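Fucolectin-related protein (Streptococcus pneumoniae, PDB 2WMF) is the catalytic module of a family 98 glycoside hydrolase that probably cleaves blood-group antigen carbohydrates of the host. Local coordinates at residues A[38-43]-A[311-316]; A[53-58]-A[292-297]; A[63-68]-A[297-302]; A[103-108]-A[115-120]; A[263-268]-A[509-514]. All coordinates share one frame; numbering follows the deposited sequence.

Interaction 1 of 5, residues A[38-43]-A[311-316]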
# COMPACT_ATOMS: atom_id res chain seq x y z
N PRO A 38 8.30 9.86 3.18
CA PRO A 38 7.36 8.78 3.47
C PRO A 38 7.95 7.81 4.48
O PRO A 38 9.13 7.91 4.87
CB PRO A 38 7.18 8.12 2.10
CG PRO A 38 8.49 8.35 1.40
CD PRO A 38 8.89 9.74 1.84
N LEU A 39 7.11 6.88 4.95
CA LEU A 39 7.49 5.93 5.98
C LEU A 39 7.20 4.48 5.56
O LEU A 39 6.08 4.16 5.11
CB LEU A 39 6.78 6.23 7.33
CG LEU A 39 7.09 5.27 8.48
CD1 LEU A 39 8.58 5.44 8.87
CD2 LEU A 39 6.19 5.50 9.72
N LEU A 40 8.24 3.65 5.62
CA LEU A 40 8.11 2.20 5.36
C LEU A 40 8.21 1.46 6.68
O LEU A 40 9.22 1.56 7.37
CB LEU A 40 9.20 1.75 4.38
CG LEU A 40 9.31 0.24 4.11
CD1 LEU A 40 8.10 -0.19 3.25
CD2 LEU A 40 10.63 -0.18 3.41
N LEU A 41 7.16 0.70 7.02
CA LEU A 41 7.13 -0.15 8.17
C LEU A 41 7.38 -1.63 7.76
O LEU A 41 6.78 -2.13 6.81
CB LEU A 41 5.80 -0.06 8.91
CG LEU A 41 5.51 1.28 9.61
CD1 LEU A 41 4.02 1.42 9.97
CD2 LEU A 41 6.39 1.42 10.84
N SER A 42 8.29 -2.26 8.48
CA SER A 42 8.60 -3.68 8.33
C SER A 42 8.41 -4.37 9.68
O SER A 42 8.97 -3.94 10.68
CB SER A 42 10.02 -3.90 7.81
OG SER A 42 10.28 -3.12 6.65
N PRO A 43 7.56 -5.42 9.72
CA PRO A 43 7.17 -6.00 10.99
C PRO A 43 7.92 -7.24 11.49
O PRO A 43 8.32 -8.12 10.69
CB PRO A 43 5.71 -6.40 10.74
CG PRO A 43 5.72 -6.79 9.31
CD PRO A 43 6.79 -6.01 8.61
N LYS A 311 12.83 -6.75 -4.42
CA LYS A 311 12.53 -6.53 -5.79
C LYS A 311 11.07 -6.13 -6.06
O LYS A 311 10.72 -5.92 -7.23
CB LYS A 311 12.94 -7.75 -6.63
CG LYS A 311 14.45 -7.83 -6.83
CD LYS A 311 14.86 -8.91 -7.88
CE LYS A 311 16.30 -8.76 -8.47
NZ LYS A 311 16.64 -9.72 -9.63
N GLY A 312 10.24 -6.06 -5.01
CA GLY A 312 8.85 -5.63 -5.14
C GLY A 312 8.60 -4.35 -4.33
O GLY A 312 8.38 -3.28 -4.90
N ILE A 313 8.68 -4.44 -3.01
CA ILE A 313 8.40 -3.29 -2.14
C ILE A 313 9.49 -2.20 -2.22
O ILE A 313 9.19 -0.99 -2.41
CB ILE A 313 8.21 -3.76 -0.67
CG1 ILE A 313 6.94 -4.66 -0.59
CG2 ILE A 313 8.20 -2.57 0.32
CD1 ILE A 313 6.83 -5.54 0.66
N ILE A 314 10.73 -2.60 -2.05
CA ILE A 314 11.83 -1.61 -2.02
C ILE A 314 11.90 -0.76 -3.30
O ILE A 314 12.02 0.46 -3.20
CB ILE A 314 13.19 -2.28 -1.63
CG1 ILE A 314 13.12 -2.66 -0.15
CG2 ILE A 314 14.39 -1.35 -1.97
CD1 ILE A 314 13.10 -1.45 0.82
N PRO A 315 11.79 -1.36 -4.50
CA PRO A 315 11.88 -0.49 -5.69
C PRO A 315 10.79 0.58 -5.74
O PRO A 315 11.07 1.73 -6.09
CB PRO A 315 11.82 -1.48 -6.86
CG PRO A 315 12.42 -2.73 -6.28
CD PRO A 315 11.85 -2.79 -4.88
N PHE A 316 9.57 0.22 -5.32
CA PHE A 316 8.50 1.21 -5.37
C PHE A 316 8.67 2.23 -4.26
O PHE A 316 8.47 3.41 -4.49
CB PHE A 316 7.09 0.65 -5.42
CG PHE A 316 6.14 1.68 -5.85
CD1 PHE A 316 5.96 1.96 -7.20
CD2 PHE A 316 5.50 2.46 -4.91
CE1 PHE A 316 5.15 3.03 -7.61
CE2 PHE A 316 4.64 3.52 -5.32
CZ PHE A 316 4.48 3.79 -6.67
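Leu-40 splits its two methyl groups between two consecutive isoleucines of the helix. Its CG stands anti to the backbone N (chi1 174°), which carries the fork of the side chain out from the strand toward residues 311-316. Leu-40 CD1 meets CG2 of Ile-313 at 3.8 Å, the two side chains running obliquely past each other. The other branch, Leu-40 CD2, reaches CD1 of Ile-314, also at 3.8 Å, and here the chains cross at about a right angle. The isoleucines present different parts: Ile-313 offers the short branch next to its backbone, whereas Ile-314 uses the far end of its long branch, turned toward Leu-40 (chi2 -69°). No hydrogen bond joins the segments, so the contact is purely apolar and buried. Leu-40 lies on strand 39-45 of the eight-stranded parallel barrel and also touches Phe-292 of the adjacent strand 289-293 and Phe-317 of helix 307-322. Ile-313 packs on Phe-292 too, and on Ile-275 of helix 272-283, so two helices meet over this pair of strands.

Interaction 2 of 5, residues A[53-58]-A[292-297]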
# COMPACT_ATOMS: atom_id res chain seq x y z
N LEU A 53 11.11 -14.02 19.10
CA LEU A 53 10.57 -13.61 17.75
C LEU A 53 10.29 -14.79 16.81
O LEU A 53 11.00 -15.80 16.80
CB LEU A 53 11.52 -12.60 17.03
CG LEU A 53 11.80 -11.27 17.73
CD1 LEU A 53 12.90 -10.55 16.97
CD2 LEU A 53 10.54 -10.39 17.82
N TRP A 54 9.22 -14.65 16.04
CA TRP A 54 8.74 -15.67 15.10
C TRP A 54 9.51 -15.57 13.77
O TRP A 54 10.23 -14.60 13.51
CB TRP A 54 7.24 -15.50 14.92
CG TRP A 54 6.52 -16.66 14.27
CD1 TRP A 54 5.76 -16.61 13.14
CD2 TRP A 54 6.49 -18.02 14.72
NE1 TRP A 54 5.24 -17.86 12.85
CE2 TRP A 54 5.68 -18.75 13.80
CE3 TRP A 54 7.06 -18.69 15.80
CZ2 TRP A 54 5.43 -20.11 13.94
CZ3 TRP A 54 6.82 -20.07 15.93
CH2 TRP A 54 6.03 -20.75 15.00
N TRP A 55 9.39 -16.60 12.93
CA TRP A 55 9.95 -16.61 11.57
C TRP A 55 11.48 -16.56 11.52
O TRP A 55 12.08 -16.28 10.49
CB TRP A 55 9.29 -15.49 10.71
CG TRP A 55 7.92 -15.89 10.21
CD1 TRP A 55 7.58 -17.09 9.66
CD2 TRP A 55 6.71 -15.13 10.30
NE1 TRP A 55 6.25 -17.09 9.33
CE2 TRP A 55 5.69 -15.91 9.75
CE3 TRP A 55 6.40 -13.85 10.78
CZ2 TRP A 55 4.40 -15.45 9.63
CZ3 TRP A 55 5.09 -13.41 10.70
CH2 TRP A 55 4.12 -14.21 10.12
N GLY A 56 12.12 -16.92 12.63
CA GLY A 56 13.57 -17.00 12.66
C GLY A 56 14.31 -15.68 12.58
O GLY A 56 15.50 -15.65 12.33
N ASN A 57 13.59 -14.58 12.79
CA ASN A 57 14.16 -13.27 12.61
C ASN A 57 14.72 -12.70 13.91
O ASN A 57 14.39 -13.14 15.02
CB ASN A 57 13.08 -12.35 12.01
CG ASN A 57 12.71 -12.74 10.57
OD1 ASN A 57 13.52 -13.31 9.86
ND2 ASN A 57 11.50 -12.36 10.13
N THR A 58 15.56 -11.68 13.75
CA THR A 58 16.06 -10.87 14.87
C THR A 58 15.84 -9.37 14.59
O THR A 58 15.73 -8.98 13.45
CB THR A 58 17.58 -11.11 15.13
OG1 THR A 58 18.40 -10.67 14.01
CG2 THR A 58 17.82 -12.56 15.43
N PHE A 292 2.90 -3.92 5.56
CA PHE A 292 2.73 -5.16 4.79
C PHE A 292 2.53 -6.38 5.67
O PHE A 292 3.12 -6.49 6.75
CB PHE A 292 3.95 -5.43 3.89
CG PHE A 292 4.21 -4.30 2.96
CD1 PHE A 292 3.60 -4.27 1.71
CD2 PHE A 292 4.97 -3.21 3.37
CE1 PHE A 292 3.79 -3.19 0.85
CE2 PHE A 292 5.16 -2.10 2.53
CZ PHE A 292 4.54 -2.09 1.27
N GLU A 293 1.72 -7.29 5.16
CA GLU A 293 1.68 -8.69 5.60
C GLU A 293 1.51 -9.53 4.35
O GLU A 293 1.19 -9.01 3.30
CB GLU A 293 0.45 -8.92 6.51
CG GLU A 293 0.40 -8.13 7.78
CD GLU A 293 -0.75 -8.53 8.73
OE1 GLU A 293 -1.07 -9.75 8.83
OE2 GLU A 293 -1.32 -7.62 9.38
N CYS A 294 1.71 -10.85 4.41
CA CYS A 294 2.34 -11.61 5.51
C CYS A 294 3.88 -11.60 5.37
O CYS A 294 4.42 -11.97 4.31
CB CYS A 294 1.88 -13.05 5.45
SG CYS A 294 2.69 -14.16 6.66
N ALA A 295 4.56 -11.19 6.45
CA ALA A 295 5.99 -10.89 6.49
C ALA A 295 6.89 -12.04 6.12
O ALA A 295 8.00 -11.83 5.67
CB ALA A 295 6.37 -10.36 7.89
N ALA A 296 6.37 -13.28 6.24
CA ALA A 296 7.14 -14.42 5.76
C ALA A 296 7.40 -14.34 4.27
O ALA A 296 8.42 -14.87 3.79
CB ALA A 296 6.49 -15.79 6.13
N TYR A 297 6.44 -13.75 3.55
CA TYR A 297 6.60 -13.47 2.13
C TYR A 297 7.09 -12.06 1.84
O TYR A 297 7.97 -11.87 1.02
CB TYR A 297 5.25 -13.65 1.44
CG TYR A 297 5.26 -13.40 -0.06
CD1 TYR A 297 6.16 -14.03 -0.90
CD2 TYR A 297 4.29 -12.56 -0.66
CE1 TYR A 297 6.11 -13.87 -2.25
CE2 TYR A 297 4.25 -12.39 -2.01
CZ TYR A 297 5.15 -13.02 -2.83
OH TYR A 297 5.12 -12.87 -4.22
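Trp-55 lays one face of its indole against the start of helix 295-298, and the principal interaction is CH-pi. The methyl CB of Ala-296 sits 3.8 Å from the centroid of the Trp-55 five-membered ring, only 23° off the ring normal, and lies toward the rim of the indole. Across the opposite face, CD1 of the neighbouring Trp-54 stands 3.3 Å above the ring plane, so the indole is sandwiched between an alanine methyl and a second tryptophan. A sulfur-aromatic contact comes next: SG of Cys-294 approaches the six-membered ring obliquely, 4.5 Å from its centroid. SG is anti to the backbone N of Cys-294 (chi1 175°) and comes equally close to CZ2 and CH2 of Trp-55. A looser apolar touch, 4.3 Å from CZ3 of Trp-55 to CB of Ala-295, completes the set. Trp-55 belongs to a type I' turn, and its backbone pairs with Asn-302, while Tyr-45 meets its ring edge-to-face. No hydrogen bond crosses between the segments; dispersion and the pi cloud hold a bulky ring against small residues, alanines and a cysteine, which let the helix start come close to its surface.

Interaction 3 of 5, residues A[63-68]-A[297-302]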
# COMPACT_ATOMS: atom_id res chain seq x y z
N TRP A 63 16.82 -4.61 10.85
CA TRP A 63 17.36 -3.30 10.48
C TRP A 63 18.47 -3.46 9.44
O TRP A 63 18.59 -2.65 8.50
CB TRP A 63 17.80 -2.54 11.72
CG TRP A 63 18.00 -1.08 11.53
CD1 TRP A 63 19.13 -0.39 11.82
CD2 TRP A 63 17.03 -0.12 11.11
NE1 TRP A 63 18.94 0.95 11.58
CE2 TRP A 63 17.66 1.14 11.13
CE3 TRP A 63 15.70 -0.20 10.70
CZ2 TRP A 63 17.00 2.32 10.75
CZ3 TRP A 63 15.05 0.96 10.30
CH2 TRP A 63 15.69 2.20 10.32
N GLU A 64 19.25 -4.53 9.53
CA GLU A 64 20.23 -4.85 8.47
C GLU A 64 19.58 -5.02 7.09
O GLU A 64 20.20 -4.70 6.08
CB GLU A 64 21.08 -6.07 8.83
CG GLU A 64 22.05 -5.73 9.96
CD GLU A 64 22.83 -6.91 10.50
OE1 GLU A 64 22.51 -8.07 10.12
OE2 GLU A 64 23.76 -6.67 11.33
N ALA A 65 18.34 -5.48 7.08
CA ALA A 65 17.61 -5.71 5.83
C ALA A 65 17.21 -4.43 5.10
O ALA A 65 16.89 -4.44 3.91
CB ALA A 65 16.34 -6.57 6.11
N ILE A 66 17.19 -3.31 5.83
CA ILE A 66 16.69 -2.04 5.29
C ILE A 66 17.88 -1.34 4.61
O ILE A 66 18.92 -1.03 5.30
CB ILE A 66 16.11 -1.12 6.37
CG1 ILE A 66 15.05 -1.82 7.24
CG2 ILE A 66 15.60 0.17 5.73
CD1 ILE A 66 13.87 -2.48 6.51
N PRO A 67 17.79 -1.12 3.29
CA PRO A 67 18.92 -0.47 2.63
C PRO A 67 19.26 0.89 3.23
O PRO A 67 18.39 1.58 3.76
CB PRO A 67 18.46 -0.32 1.19
CG PRO A 67 17.41 -1.34 1.01
CD PRO A 67 16.73 -1.50 2.33
N GLU A 68 20.53 1.27 3.12
CA GLU A 68 20.97 2.50 3.77
C GLU A 68 20.23 3.75 3.30
O GLU A 68 19.96 4.63 4.11
CB GLU A 68 22.46 2.67 3.59
CG GLU A 68 23.29 1.78 4.49
CD GLU A 68 22.90 1.77 5.98
OE1 GLU A 68 22.92 2.86 6.65
OE2 GLU A 68 22.64 0.65 6.47
N TYR A 297 6.44 -13.75 3.55
CA TYR A 297 6.60 -13.47 2.13
C TYR A 297 7.09 -12.06 1.84
O TYR A 297 7.97 -11.87 1.02
CB TYR A 297 5.25 -13.65 1.44
CG TYR A 297 5.26 -13.40 -0.06
CD1 TYR A 297 6.16 -14.03 -0.90
CD2 TYR A 297 4.29 -12.56 -0.66
CE1 TYR A 297 6.11 -13.87 -2.25
CE2 TYR A 297 4.25 -12.39 -2.01
CZ TYR A 297 5.15 -13.02 -2.83
OH TYR A 297 5.12 -12.87 -4.22
N THR A 298 6.50 -11.09 2.52
CA THR A 298 6.69 -9.67 2.19
C THR A 298 7.94 -9.03 2.84
O THR A 298 8.27 -7.89 2.49
CB THR A 298 5.43 -8.81 2.53
OG1 THR A 298 5.07 -8.97 3.91
CG2 THR A 298 4.21 -9.22 1.69
N PHE A 299 8.60 -9.71 3.77
CA PHE A 299 9.75 -9.11 4.45
C PHE A 299 10.96 -10.02 4.55
O PHE A 299 11.91 -9.84 3.81
CB PHE A 299 9.34 -8.55 5.83
CG PHE A 299 10.45 -7.84 6.57
CD1 PHE A 299 11.41 -7.04 5.90
CD2 PHE A 299 10.52 -7.94 7.96
CE1 PHE A 299 12.41 -6.39 6.60
CE2 PHE A 299 11.52 -7.30 8.67
CZ PHE A 299 12.47 -6.52 7.98
N MET A 300 10.89 -11.06 5.40
CA MET A 300 12.13 -11.77 5.79
C MET A 300 11.74 -13.06 6.54
O MET A 300 10.80 -13.08 7.30
CB MET A 300 12.96 -10.84 6.71
CG MET A 300 14.36 -11.15 6.92
SD MET A 300 15.22 -9.79 7.81
CE MET A 300 14.45 -9.82 9.41
N THR A 301 12.53 -14.12 6.33
CA THR A 301 12.54 -15.27 7.21
C THR A 301 14.01 -15.63 7.45
O THR A 301 14.88 -15.50 6.55
CB THR A 301 11.76 -16.51 6.66
OG1 THR A 301 12.42 -17.02 5.51
CG2 THR A 301 10.22 -16.12 6.36
N ASN A 302 14.27 -16.07 8.66
CA ASN A 302 15.64 -16.46 9.09
C ASN A 302 16.67 -15.36 8.77
O ASN A 302 17.84 -15.62 8.42
CB ASN A 302 16.03 -17.79 8.45
CG ASN A 302 15.17 -18.92 8.94
OD1 ASN A 302 14.71 -18.91 10.10
ND2 ASN A 302 14.90 -19.89 8.07
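Phe-299 is the first residue of 297-302 to touch the other segment, just where the short helix 295-298 gives way to extended chain. Its CG is anti to the backbone N (chi1 -177°), which sends the ring out toward residues 63-68. One ring atom, CE1, does the touching: it lies 4.0 Å from CB of Ala-65 and 4.2 Å from CD1 of Ile-66. Both methyls come at the ring obliquely, and the Ile-66 side chain crosses that of Phe-299 at about a right angle. Met-300 follows, with its CB 3.9 Å above one face of the Phe-299 ring. Its chain is extended as far as SD, which rests 3.8 Å from CB of Ala-65 before the last torsion bends (chi3 66°). The Ala-65 methyl thus meets both an aromatic carbon and a thioether sulfur, and all the contacts across the segments are apolar. The carbonyl of Met-300 is bonded by the side chain of Asn-57, and Ile-66 also packs on Phe-309 of helix 307-322 and Ala-74 of strand 74-79. This is hydrophobic packing in a (beta/alpha)8 barrel, between the C-terminal end of the helix 59-64 region, which follows the first strand, and the excursion that follows the eighth.

Interaction 4 of 5, residues A[103-108]-A[115-120]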
# COMPACT_ATOMS: atom_id res chain seq x y z
N LYS A 103 11.61 -5.67 26.84
CA LYS A 103 12.72 -6.41 26.23
C LYS A 103 13.06 -5.87 24.85
O LYS A 103 14.20 -5.61 24.53
CB LYS A 103 12.41 -7.92 26.16
CG LYS A 103 13.48 -8.78 25.48
CD LYS A 103 12.92 -10.16 25.15
CE LYS A 103 13.84 -10.97 24.25
NZ LYS A 103 14.87 -11.71 25.04
N MET A 104 12.04 -5.73 24.00
CA MET A 104 12.26 -5.29 22.63
C MET A 104 12.69 -3.81 22.55
O MET A 104 13.52 -3.43 21.73
CB MET A 104 11.02 -5.57 21.78
CG MET A 104 10.74 -7.06 21.67
SD MET A 104 12.11 -8.10 21.11
CE MET A 104 12.69 -7.34 19.60
N LEU A 105 12.12 -2.99 23.43
CA LEU A 105 12.51 -1.58 23.54
C LEU A 105 13.98 -1.43 23.96
O LEU A 105 14.73 -0.65 23.37
CB LEU A 105 11.61 -0.83 24.51
CG LEU A 105 10.19 -0.47 23.95
CD1 LEU A 105 9.24 -0.11 25.08
CD2 LEU A 105 10.29 0.68 22.91
N GLU A 106 14.38 -2.22 24.94
CA GLU A 106 15.78 -2.22 25.38
C GLU A 106 16.74 -2.56 24.24
O GLU A 106 17.76 -1.88 24.02
CB GLU A 106 15.97 -3.20 26.54
CG GLU A 106 15.42 -2.67 27.87
CD GLU A 106 16.31 -1.58 28.49
OE1 GLU A 106 17.53 -1.77 28.53
OE2 GLU A 106 15.78 -0.53 28.89
N GLU A 107 16.40 -3.60 23.49
CA GLU A 107 17.23 -4.04 22.38
C GLU A 107 17.26 -2.96 21.29
O GLU A 107 18.33 -2.62 20.78
CB GLU A 107 16.71 -5.38 21.89
CG GLU A 107 17.57 -6.10 20.99
CD GLU A 107 16.92 -7.42 20.58
OE1 GLU A 107 16.04 -7.95 21.32
OE2 GLU A 107 17.30 -7.94 19.51
N ALA A 108 16.09 -2.43 20.92
CA ALA A 108 16.04 -1.37 19.90
C ALA A 108 16.82 -0.12 20.32
O ALA A 108 17.51 0.53 19.49
CB ALA A 108 14.57 -0.98 19.55
N VAL A 115 11.30 2.15 16.34
CA VAL A 115 10.25 1.18 16.44
C VAL A 115 8.87 1.76 16.76
O VAL A 115 8.75 2.84 17.35
CB VAL A 115 10.60 0.07 17.48
CG1 VAL A 115 11.88 -0.70 17.08
CG2 VAL A 115 10.69 0.66 18.91
N PHE A 116 7.84 1.01 16.33
CA PHE A 116 6.45 1.23 16.71
C PHE A 116 5.91 -0.07 17.33
O PHE A 116 6.21 -1.13 16.82
CB PHE A 116 5.59 1.51 15.45
CG PHE A 116 5.81 2.88 14.85
CD1 PHE A 116 4.89 3.89 15.04
CD2 PHE A 116 6.92 3.13 14.05
CE1 PHE A 116 5.08 5.15 14.47
CE2 PHE A 116 7.13 4.41 13.47
CZ PHE A 116 6.21 5.42 13.71
N LEU A 117 5.13 0.04 18.41
CA LEU A 117 4.55 -1.10 19.11
C LEU A 117 3.09 -1.26 18.70
O LEU A 117 2.35 -0.30 18.69
CB LEU A 117 4.57 -0.91 20.63
CG LEU A 117 5.89 -0.59 21.33
CD1 LEU A 117 5.62 -0.47 22.84
CD2 LEU A 117 6.91 -1.64 20.97
N VAL A 118 2.69 -2.49 18.38
CA VAL A 118 1.27 -2.81 18.19
C VAL A 118 0.67 -3.03 19.58
O VAL A 118 1.04 -4.00 20.25
CB VAL A 118 1.05 -4.07 17.34
CG1 VAL A 118 -0.46 -4.34 17.20
CG2 VAL A 118 1.75 -3.96 15.94
N ILE A 119 -0.17 -2.11 20.01
CA ILE A 119 -0.79 -2.16 21.35
C ILE A 119 -2.30 -2.39 21.35
O ILE A 119 -2.88 -2.60 22.41
CB ILE A 119 -0.44 -0.95 22.24
CG1 ILE A 119 -1.13 0.33 21.73
CG2 ILE A 119 1.14 -0.78 22.30
CD1 ILE A 119 -1.00 1.48 22.71
N MET A 120 -2.92 -2.36 20.16
CA MET A 120 -4.34 -2.62 20.02
C MET A 120 -4.59 -3.49 18.79
O MET A 120 -3.96 -3.29 17.76
CB MET A 120 -5.14 -1.31 19.82
CG MET A 120 -5.28 -0.39 21.05
SD MET A 120 -6.21 1.09 20.69
CE MET A 120 -7.90 0.47 20.73
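This is helix-on-sheet packing on the outside of the barrel, where residues 103-108 of helix 95-111 lie against residues 115-120 of strand 115-121. The two short axes run nearly antiparallel, at 173°, with a closest approach of 10.2 Å. Val-115 takes the centre of the contact by using both methyls. Val-115 CG1 meets CB of Ala-108 at 3.7 Å, and CG2, turned between the backbone N and carbonyl carbon of its own residue, meets CD2 of Leu-105 at 4.0 Å. Leu-105 sets its fork between two strand residues: while CD2 goes to Val-115, CD1 faces CD1 of Leu-117 at 4.3 Å, a looser touch. Val-115 and Leu-117 alternate with Phe-116, whose CB is directed away from the helix and whose side chain packs on Ala-75 and Leu-147 of the flanking strands. The alternation, with the helix antiparallel to the strand that follows it, is characteristic of the beta-alpha-beta crossover, here strand 74-79, helix 95-111 and strand 115-121, the repeating element of a TIM-type barrel.

Interaction 5 of 5, residues A[263-268]-A[509-514]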
# COMPACT_ATOMS: atom_id res chain seq x y z
N ASP A 263 -3.89 -22.81 0.89
CA ASP A 263 -3.23 -23.01 2.17
C ASP A 263 -2.29 -21.83 2.44
O ASP A 263 -2.41 -20.79 1.75
CB ASP A 263 -2.58 -24.43 2.34
CG ASP A 263 -1.47 -24.75 1.35
OD1 ASP A 263 -0.67 -23.86 0.99
OD2 ASP A 263 -1.41 -25.95 0.93
N MET A 264 -1.42 -21.93 3.45
CA MET A 264 -0.54 -20.79 3.78
C MET A 264 0.31 -20.37 2.58
O MET A 264 0.69 -19.21 2.48
CB MET A 264 0.38 -21.06 4.99
CG MET A 264 -0.35 -21.10 6.30
SD MET A 264 0.73 -21.26 7.72
CE MET A 264 1.10 -23.02 7.57
N ARG A 265 0.58 -21.29 1.66
CA ARG A 265 1.35 -20.92 0.48
C ARG A 265 0.65 -19.79 -0.33
O ARG A 265 1.29 -19.05 -1.09
CB ARG A 265 1.62 -22.16 -0.35
CG ARG A 265 2.58 -23.08 0.32
CD ARG A 265 2.81 -24.35 -0.46
NE ARG A 265 1.65 -25.24 -0.36
CZ ARG A 265 1.67 -26.54 -0.70
NH1 ARG A 265 2.75 -27.07 -1.24
NH2 ARG A 265 0.59 -27.28 -0.52
N SER A 266 -0.67 -19.67 -0.18
CA SER A 266 -1.43 -18.60 -0.82
C SER A 266 -0.94 -17.22 -0.40
O SER A 266 -0.92 -16.28 -1.21
CB SER A 266 -2.94 -18.77 -0.58
OG SER A 266 -3.43 -20.03 -1.06
N TYR A 267 -0.53 -17.05 0.86
CA TYR A 267 -0.07 -15.70 1.25
C TYR A 267 1.32 -15.38 0.70
O TYR A 267 1.79 -14.23 0.79
CB TYR A 267 -0.15 -15.46 2.76
CG TYR A 267 0.74 -16.24 3.70
CD1 TYR A 267 2.13 -16.29 3.53
CD2 TYR A 267 0.20 -16.81 4.88
CE1 TYR A 267 2.94 -16.98 4.46
CE2 TYR A 267 1.02 -17.48 5.82
CZ TYR A 267 2.38 -17.57 5.61
OH TYR A 267 3.17 -18.19 6.57
N ALA A 268 1.97 -16.39 0.10
CA ALA A 268 3.26 -16.22 -0.57
C ALA A 268 3.13 -16.26 -2.10
O ALA A 268 4.12 -16.45 -2.82
CB ALA A 268 4.29 -17.29 -0.03
N LEU A 509 6.59 -22.50 10.31
CA LEU A 509 8.06 -22.35 10.31
C LEU A 509 8.75 -23.17 9.22
O LEU A 509 9.69 -22.70 8.62
CB LEU A 509 8.64 -22.68 11.67
CG LEU A 509 8.25 -21.80 12.83
CD1 LEU A 509 8.97 -22.33 14.10
CD2 LEU A 509 8.62 -20.30 12.55
N GLU A 510 8.24 -24.38 8.92
CA GLU A 510 8.77 -25.18 7.80
C GLU A 510 8.69 -24.43 6.50
O GLU A 510 9.67 -24.37 5.72
CB GLU A 510 8.09 -26.58 7.68
CG GLU A 510 8.51 -27.32 6.37
CD GLU A 510 7.70 -28.60 6.04
OE1 GLU A 510 7.88 -29.12 4.90
OE2 GLU A 510 6.88 -29.05 6.88
N LEU A 511 7.52 -23.81 6.25
CA LEU A 511 7.35 -22.99 5.04
C LEU A 511 8.36 -21.84 5.02
O LEU A 511 8.99 -21.58 4.00
CB LEU A 511 5.92 -22.45 4.93
CG LEU A 511 5.59 -21.59 3.72
CD1 LEU A 511 5.97 -22.32 2.39
CD2 LEU A 511 4.11 -21.11 3.73
N ALA A 512 8.51 -21.19 6.18
CA ALA A 512 9.45 -20.03 6.31
C ALA A 512 10.91 -20.49 6.04
O ALA A 512 11.72 -19.79 5.42
CB ALA A 512 9.32 -19.37 7.69
N ASN A 513 11.25 -21.68 6.54
CA ASN A 513 12.57 -22.23 6.36
C ASN A 513 12.82 -22.53 4.87
O ASN A 513 13.87 -22.19 4.30
CB ASN A 513 12.73 -23.50 7.23
CG ASN A 513 12.81 -23.21 8.73
OD1 ASN A 513 13.14 -22.09 9.16
ND2 ASN A 513 12.50 -24.23 9.54
N TRP A 514 11.82 -23.15 4.22
CA TRP A 514 11.91 -23.44 2.80
C TRP A 514 12.11 -22.13 2.02
O TRP A 514 12.92 -22.04 1.07
CB TRP A 514 10.63 -24.17 2.33
CG TRP A 514 10.71 -24.60 0.91
CD1 TRP A 514 11.21 -25.79 0.45
CD2 TRP A 514 10.34 -23.84 -0.24
NE1 TRP A 514 11.18 -25.83 -0.91
CE2 TRP A 514 10.64 -24.65 -1.38
CE3 TRP A 514 9.77 -22.56 -0.44
CZ2 TRP A 514 10.42 -24.22 -2.67
CZ3 TRP A 514 9.57 -22.14 -1.74
CH2 TRP A 514 9.89 -22.97 -2.85
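An Asx turn shapes the loop that receives Leu-511 from helix 506-517. Leu-511 supplies the whole helix side of the contact, its CG anti to the backbone N (chi1 -179°) and its two methyls divided between different residues. Leu-511 CD2 settles 3.9 Å from CB of Met-264 and approaches Tyr-267 obliquely near its hydroxyl. Leu-511 CD1 instead meets the aliphatic part of Arg-265, at 4.0 Å from CG, with the two side chains crossing at a slant. The polar end of that arginine turns back on its own loop. Gripping side-on, Arg-265 NE bonds Asp-263 OD1 at 3.0 Å and NH2 bonds OD2 at 2.8 Å in a salt bridge, each using a syn lone pair and close to the guanidinium plane. Asp-263 OD1 also takes the backbone N of Arg-265 at 2.9 Å through its anti lone pair, and this bond closes the Asx turn. Two donors on one oxygen and a paired grip on the carboxylate hold the arginine's methylene chain where the leucine rests. NH1 bonds the carbonyls of Met-491 and Leu-494, and the hydroxyl of Tyr-267 bonds Glu-508 at the start of helix 506-517. The loop, which precedes helix 272-283, packs on Trp-492 of helix 489-493 as well as on helix 506-517, with Tyr-267 also touching Ala-296 of helix 295-298.

Interactions 1 to 4 lie in the (beta/alpha)8 barrel. Interaction 1 joins its first strand, 39-45, to helix 307-322; interaction 4 lies about 20 Å away, centre to centre, at the third strand, and along the chain is enclosed by interactions 1, 2 and 3. Interactions 2 and 3 share Tyr-297, their centres about 9 Å apart, and bring the loop and helix 59-64 that follow strand 39-45 to the chain leaving strand 289-293, tying first and last strands beyond the sheet. Interaction 5, whose segments alternate with those of 1, 2 and 3, touches interactions 2 and 3: the Ala-512 side chain meets Trp-55, and the Ala-512 carbonyl bonds Thr-301, packing the C-terminal family region against the barrel.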